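Local coordinates for protein putative phosphomannomutase (Thermus thermophilus, PDB 1TUO) that probably acts as a magnesium-dependent phosphosugar mutase of the phosphohexose mutase family, shifting a phosphate group between positions on a sugar, at residues E162-H167 / E345-L350; A275-R280 / A360-D365. All coordinates share one frame; numbering follows the deposited sequence.

Interaction 1 (E162-H167 / E345-L350); sequences EALKAH and ERDGIL
Leu164 drives both its methyl branches into the first turn of helix 348-362. With CG beside the backbone N (chi1 -72°), Leu164 CD2 lands 3.9 Å from Leu350 CB and also meets Leu350 CD1, the two leucines running past each other in opposite senses. The other branch, Leu164 CD1, lies 4.0 Å from Ile349 CG2, where the side chains cross at about a right angle. Leu164 CD2 further approaches Asp347 OD1, at 4.1 Å. Asp347 is the N-cap of this helix: its OD2 accepts a nearly straight bond from Leu350 N (2.9 Å, 168°), which arrives from above the carboxylate plane, and a weak one from Ile349 N, while OD1 is taken by Tyr160 and His342. An alanine here would take away the cap and is likely to leave the Leu350 amide and the Tyr160 hydroxyl without their acceptor. Against this buried patch, partly exposed His167 is the loose side, its side chain no nearer than 4.6 Å to 345-350. The end of helix 157-165, in domain II, thus packs on the start of helix 348-362, in domain III, with helix 192-199 against both Leu164 and Ile349 and helix 88-97 beside Asp347.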
loop_
_atom_site.group_PDB
_atom_site.type_symbol
_atom_site.label_atom_id
_atom_site.label_comp_id
_atom_site.label_asym_id
_atom_site.label_seq_id
_atom_site.Cartn_x
_atom_site.Cartn_y
_atom_site.Cartn_z
ATOM N N GLU A 162 -1.678 -0.141 -19.946
ATOM C CA GLU A 162 -0.581 0.167 -20.856
ATOM C C GLU A 162 0.633 0.667 -20.087
ATOM O O GLU A 162 1.770 0.369 -20.444
ATOM C CB GLU A 162 -1.014 1.219 -21.880
ATOM C CG GLU A 162 -1.794 0.642 -23.041
ATOM C CD GLU A 162 -0.956 -0.321 -23.866
ATOM O OE1 GLU A 162 -1.335 -1.505 -23.974
ATOM O OE2 GLU A 162 0.086 0.109 -24.405
ATOM N N ALA A 163 0.388 1.435 -19.033
ATOM C CA ALA A 163 1.476 1.957 -18.219
ATOM C C ALA A 163 2.174 0.804 -17.497
ATOM O O ALA A 163 3.404 0.757 -17.440
ATOM C CB ALA A 163 0.939 2.960 -17.210
ATOM N N LEU A 164 1.380 -0.119 -16.951
ATOM C CA LEU A 164 1.918 -1.276 -16.236
ATOM C C LEU A 164 2.809 -2.104 -17.150
ATOM O O LEU A 164 3.913 -2.497 -16.770
ATOM C CB LEU A 164 0.781 -2.160 -15.706
ATOM C CG LEU A 164 -0.040 -1.628 -14.525
ATOM C CD1 LEU A 164 -1.171 -2.591 -14.210
ATOM C CD2 LEU A 164 0.866 -1.451 -13.309
ATOM N N LYS A 165 2.312 -2.361 -18.355
ATOM C CA LYS A 165 3.030 -3.149 -19.350
ATOM C C LYS A 165 4.473 -2.684 -19.514
ATOM O O LYS A 165 5.389 -3.494 -19.643
ATOM C CB LYS A 165 2.301 -3.059 -20.698
ATOM C CG LYS A 165 2.958 -3.839 -21.822
ATOM C CD LYS A 165 2.229 -3.638 -23.153
ATOM C CE LYS A 165 2.337 -2.203 -23.646
ATOM N NZ LYS A 165 1.713 -2.022 -24.991
ATOM N N ALA A 166 4.669 -1.372 -19.489
ATOM C CA ALA A 166 5.991 -0.783 -19.658
ATOM C C ALA A 166 6.996 -1.126 -18.561
ATOM O O ALA A 166 8.189 -0.855 -18.707
ATOM C CB ALA A 166 5.860 0.732 -19.779
ATOM N N HIS A 167 6.527 -1.719 -17.466
ATOM C CA HIS A 167 7.419 -2.056 -16.357
ATOM C C HIS A 167 7.480 -3.547 -16.066
ATOM O O HIS A 167 7.968 -3.961 -15.010
ATOM C CB HIS A 167 6.973 -1.313 -15.098
ATOM C CG HIS A 167 6.843 0.163 -15.294
ATOM N ND1 HIS A 167 7.911 0.962 -15.640
ATOM C CD2 HIS A 167 5.765 0.979 -15.230
ATOM C CE1 HIS A 167 7.497 2.208 -15.781
ATOM N NE2 HIS A 167 6.198 2.245 -15.538
ATOM N N GLU A 345 4.177 5.973 -5.607
ATOM C CA GLU A 345 2.989 5.540 -4.880
ATOM C C GLU A 345 3.010 4.030 -4.626
ATOM O O GLU A 345 3.710 3.288 -5.314
ATOM C CB GLU A 345 1.756 5.907 -5.722
ATOM C CG GLU A 345 0.424 5.408 -5.193
ATOM C CD GLU A 345 -0.026 6.170 -3.969
ATOM O OE1 GLU A 345 -0.686 7.217 -4.130
ATOM O OE2 GLU A 345 0.295 5.727 -2.848
ATOM N N ARG A 346 2.253 3.577 -3.631
ATOM C CA ARG A 346 2.168 2.150 -3.337
ATOM C C ARG A 346 1.223 1.550 -4.372
ATOM O O ARG A 346 0.111 2.046 -4.554
ATOM C CB ARG A 346 1.606 1.936 -1.930
ATOM C CG ARG A 346 2.552 2.394 -0.836
ATOM C CD ARG A 346 1.909 2.369 0.543
ATOM N NE ARG A 346 0.930 3.441 0.712
ATOM C CZ ARG A 346 0.638 4.001 1.881
ATOM N NH1 ARG A 346 1.252 3.590 2.982
ATOM N NH2 ARG A 346 -0.260 4.975 1.951
ATOM N N ASP A 347 1.657 0.495 -5.057
ATOM C CA ASP A 347 0.809 -0.130 -6.069
ATOM C C ASP A 347 0.761 -1.643 -5.878
ATOM O O ASP A 347 1.711 -2.355 -6.210
ATOM C CB ASP A 347 1.321 0.218 -7.476
ATOM C CG ASP A 347 0.379 -0.242 -8.575
ATOM O OD1 ASP A 347 0.373 0.392 -9.655
ATOM O OD2 ASP A 347 -0.348 -1.240 -8.371
ATOM N N GLY A 348 -0.357 -2.121 -5.335
ATOM C CA GLY A 348 -0.515 -3.540 -5.084
ATOM C C GLY A 348 -0.749 -4.365 -6.335
ATOM O O GLY A 348 -0.519 -5.576 -6.344
ATOM N N ILE A 349 -1.222 -3.712 -7.390
ATOM C CA ILE A 349 -1.473 -4.400 -8.646
ATOM C C ILE A 349 -0.126 -4.690 -9.311
ATOM O O ILE A 349 0.140 -5.820 -9.739
ATOM C CB ILE A 349 -2.352 -3.542 -9.576
ATOM C CG1 ILE A 349 -3.689 -3.239 -8.882
ATOM C CG2 ILE A 349 -2.574 -4.266 -10.905
ATOM C CD1 ILE A 349 -4.467 -4.474 -8.436
ATOM N N LEU A 350 0.736 -3.685 -9.381
ATOM C CA LEU A 350 2.049 -3.911 -9.980
ATOM C C LEU A 350 2.850 -4.876 -9.109
ATOM O O LEU A 350 3.615 -5.690 -9.625
ATOM C CB LEU A 350 2.828 -2.601 -10.146
ATOM C CG LEU A 350 4.219 -2.784 -10.766
ATOM C CD1 LEU A 350 4.089 -3.542 -12.090
ATOM C CD2 LEU A 350 4.871 -1.430 -10.995
#

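Interaction 2 (A275-R280 / A360-D365); sequences ALYRFR and AATGKD
Tyr277 reaches from helix 267-280 to the last turn of helix 348-362, where Ala361 and Thr362 receive its ring. These three residues bury nearly all the surface of the contact. The tyrosine leaves its helix with CG anti to the backbone N (chi1 177°), a setting that carries the ring across to the neighbouring helix. Ala361 CB sits near the outer end of the ring, 3.4 Å from Tyr277 OH and 3.8 Å from Tyr277 CE2. Thr362 meets the ring nearer its root: Thr362 CG2 lies 4.0 Å from Tyr277 CD2. The two methyls are thus spaced along the ring from CD2 to the OH, both approaching obliquely, and the contact is van der Waals, methyls against the ring and its hydroxyl oxygen. Each hydroxyl is engaged by another partner, Tyr277 OH by Glu357 and Thr362 OG1 by the carbonyl of Ser358. Thr362 OG1 also accepts from Lys364 N at 3.1 Å, an ST turn that ties the helix end to the residues beyond Gly363. Nearer solvent, one water accepts from Arg280 NH1 at 3.2 Å and weakly from Lys364 NZ, bridging two like charges whose nitrogens stand 6.0 Å apart. The ends of helices 267-280 and 348-362 pack on each other in this way within the alpha/beta/alpha domain III of the phosphohexose mutase family.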
loop_
_atom_site.group_PDB
_atom_site.type_symbol
_atom_site.label_atom_id
_atom_site.label_comp_id
_atom_site.label_asym_id
_atom_site.label_seq_id
_atom_site.Cartn_x
_atom_site.Cartn_y
_atom_site.Cartn_z
ATOM N N ALA A 275 13.128 -7.145 -3.980
ATOM C CA ALA A 275 14.329 -6.320 -4.031
ATOM C C ALA A 275 15.436 -7.144 -4.683
ATOM O O ALA A 275 16.180 -6.646 -5.526
ATOM C CB ALA A 275 14.756 -5.891 -2.627
ATOM N N LEU A 276 15.528 -8.412 -4.297
ATOM C CA LEU A 276 16.552 -9.295 -4.846
ATOM C C LEU A 276 16.342 -9.500 -6.339
ATOM O O LEU A 276 17.278 -9.400 -7.123
ATOM C CB LEU A 276 16.519 -10.655 -4.149
ATOM C CG LEU A 276 17.506 -11.705 -4.673
ATOM C CD1 LEU A 276 18.932 -11.202 -4.497
ATOM C CD2 LEU A 276 17.313 -13.007 -3.906
ATOM N N TYR A 277 15.106 -9.793 -6.719
ATOM C CA TYR A 277 14.770 -10.014 -8.119
ATOM C C TYR A 277 15.093 -8.796 -8.982
ATOM O O TYR A 277 15.735 -8.923 -10.027
ATOM C CB TYR A 277 13.285 -10.364 -8.250
ATOM C CG TYR A 277 12.838 -10.543 -9.685
ATOM C CD1 TYR A 277 11.926 -9.664 -10.268
ATOM C CD2 TYR A 277 13.351 -11.576 -10.466
ATOM C CE1 TYR A 277 11.539 -9.812 -11.600
ATOM C CE2 TYR A 277 12.971 -11.731 -11.798
ATOM C CZ TYR A 277 12.068 -10.847 -12.358
ATOM O OH TYR A 277 11.708 -10.986 -13.682
ATOM N N ARG A 278 14.663 -7.617 -8.545
ATOM C CA ARG A 278 14.914 -6.403 -9.314
ATOM C C ARG A 278 16.402 -6.085 -9.383
ATOM O O ARG A 278 16.901 -5.641 -10.419
ATOM C CB ARG A 278 14.132 -5.224 -8.718
ATOM C CG ARG A 278 12.637 -5.286 -9.020
ATOM C CD ARG A 278 11.822 -4.325 -8.149
ATOM N NE ARG A 278 12.004 -2.907 -8.470
ATOM C CZ ARG A 278 11.521 -2.300 -9.555
ATOM N NH1 ARG A 278 10.822 -2.981 -10.453
ATOM N NH2 ARG A 278 11.713 -0.996 -9.729
ATOM N N PHE A 279 17.116 -6.317 -8.285
ATOM C CA PHE A 279 18.547 -6.058 -8.274
ATOM C C PHE A 279 19.241 -6.969 -9.280
ATOM O O PHE A 279 20.119 -6.530 -10.030
ATOM C CB PHE A 279 19.139 -6.320 -6.893
ATOM C CG PHE A 279 20.636 -6.242 -6.865
ATOM C CD1 PHE A 279 21.279 -5.018 -6.760
ATOM C CD2 PHE A 279 21.403 -7.395 -6.986
ATOM C CE1 PHE A 279 22.670 -4.942 -6.780
ATOM C CE2 PHE A 279 22.791 -7.329 -7.008
ATOM C CZ PHE A 279 23.422 -6.097 -6.905
ATOM N N ARG A 280 18.856 -8.240 -9.289
ATOM C CA ARG A 280 19.473 -9.195 -10.203
ATOM C C ARG A 280 19.121 -8.905 -11.664
ATOM O O ARG A 280 19.846 -9.316 -12.563
ATOM C CB ARG A 280 19.095 -10.634 -9.818
ATOM C CG ARG A 280 19.696 -11.062 -8.476
ATOM C CD ARG A 280 19.235 -12.442 -8.000
ATOM N NE ARG A 280 19.851 -13.552 -8.729
ATOM C CZ ARG A 280 19.741 -14.827 -8.364
ATOM N NH1 ARG A 280 19.042 -15.149 -7.281
ATOM N NH2 ARG A 280 20.323 -15.783 -9.078
ATOM N N ALA A 360 8.008 -16.731 -12.584
ATOM C CA ALA A 360 8.177 -17.235 -13.945
ATOM C C ALA A 360 9.620 -17.121 -14.434
ATOM O O ALA A 360 10.181 -18.081 -14.975
ATOM C CB ALA A 360 7.245 -16.491 -14.890
ATOM N N ALA A 361 10.224 -15.956 -14.230
ATOM C CA ALA A 361 11.594 -15.713 -14.668
ATOM C C ALA A 361 12.640 -16.552 -13.932
ATOM O O ALA A 361 13.545 -17.109 -14.557
ATOM C CB ALA A 361 11.926 -14.232 -14.531
ATOM N N THR A 362 12.524 -16.644 -12.611
ATOM C CA THR A 362 13.488 -17.414 -11.833
ATOM C C THR A 362 13.240 -18.916 -11.911
ATOM O O THR A 362 14.177 -19.710 -11.838
ATOM C CB THR A 362 13.476 -17.017 -10.338
ATOM O OG1 THR A 362 12.210 -17.361 -9.758
ATOM C CG2 THR A 362 13.729 -15.525 -10.177
ATOM N N GLY A 363 11.977 -19.301 -12.061
ATOM C CA GLY A 363 11.647 -20.712 -12.109
ATOM C C GLY A 363 11.567 -21.261 -10.694
ATOM O O GLY A 363 11.583 -22.472 -10.476
ATOM N N LYS A 364 11.489 -20.361 -9.722
ATOM C CA LYS A 364 11.399 -20.759 -8.323
ATOM C C LYS A 364 10.157 -20.124 -7.716
ATOM O O LYS A 364 9.876 -18.949 -7.967
ATOM C CB LYS A 364 12.646 -20.293 -7.558
ATOM C CG LYS A 364 13.947 -20.849 -8.125
ATOM C CD LYS A 364 15.184 -20.257 -7.470
ATOM C CE LYS A 364 15.388 -20.766 -6.055
ATOM N NZ LYS A 364 16.767 -20.455 -5.573
ATOM N N ASP A 365 9.397 -20.892 -6.941
ATOM C CA ASP A 365 8.209 -20.320 -6.326
ATOM C C ASP A 365 8.673 -19.308 -5.286
ATOM O O ASP A 365 9.861 -19.227 -4.977
ATOM C CB ASP A 365 7.306 -21.399 -5.705
ATOM C CG ASP A 365 7.949 -22.130 -4.544
ATOM O OD1 ASP A 365 8.475 -21.471 -3.634
ATOM O OD2 ASP A 365 7.906 -23.378 -4.537
HETATM O O HOH W 1 18.732 -18.379 -7.355
#

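Both interactions use helix 348-362, one at its start and the other at its end, with centres about 17 Å apart and no touch between them. Interaction 1 is the core contact, all its touching residues buried, and it joins family domains II and III; interaction 2 stays within domain III, is only partly buried and lies farther from the centre of the chain. In the first, Leu164 packs aliphatic branches against Ile349 and Leu350, beside a capping carboxylate, whereas the second sets an aromatic ring against two methyls and has a water between Arg280 and Lys364, held weakly on the lysine side. Asp347 precedes the first turn of the shared helix and Thr362 ends it, its ST turn leading the chain out.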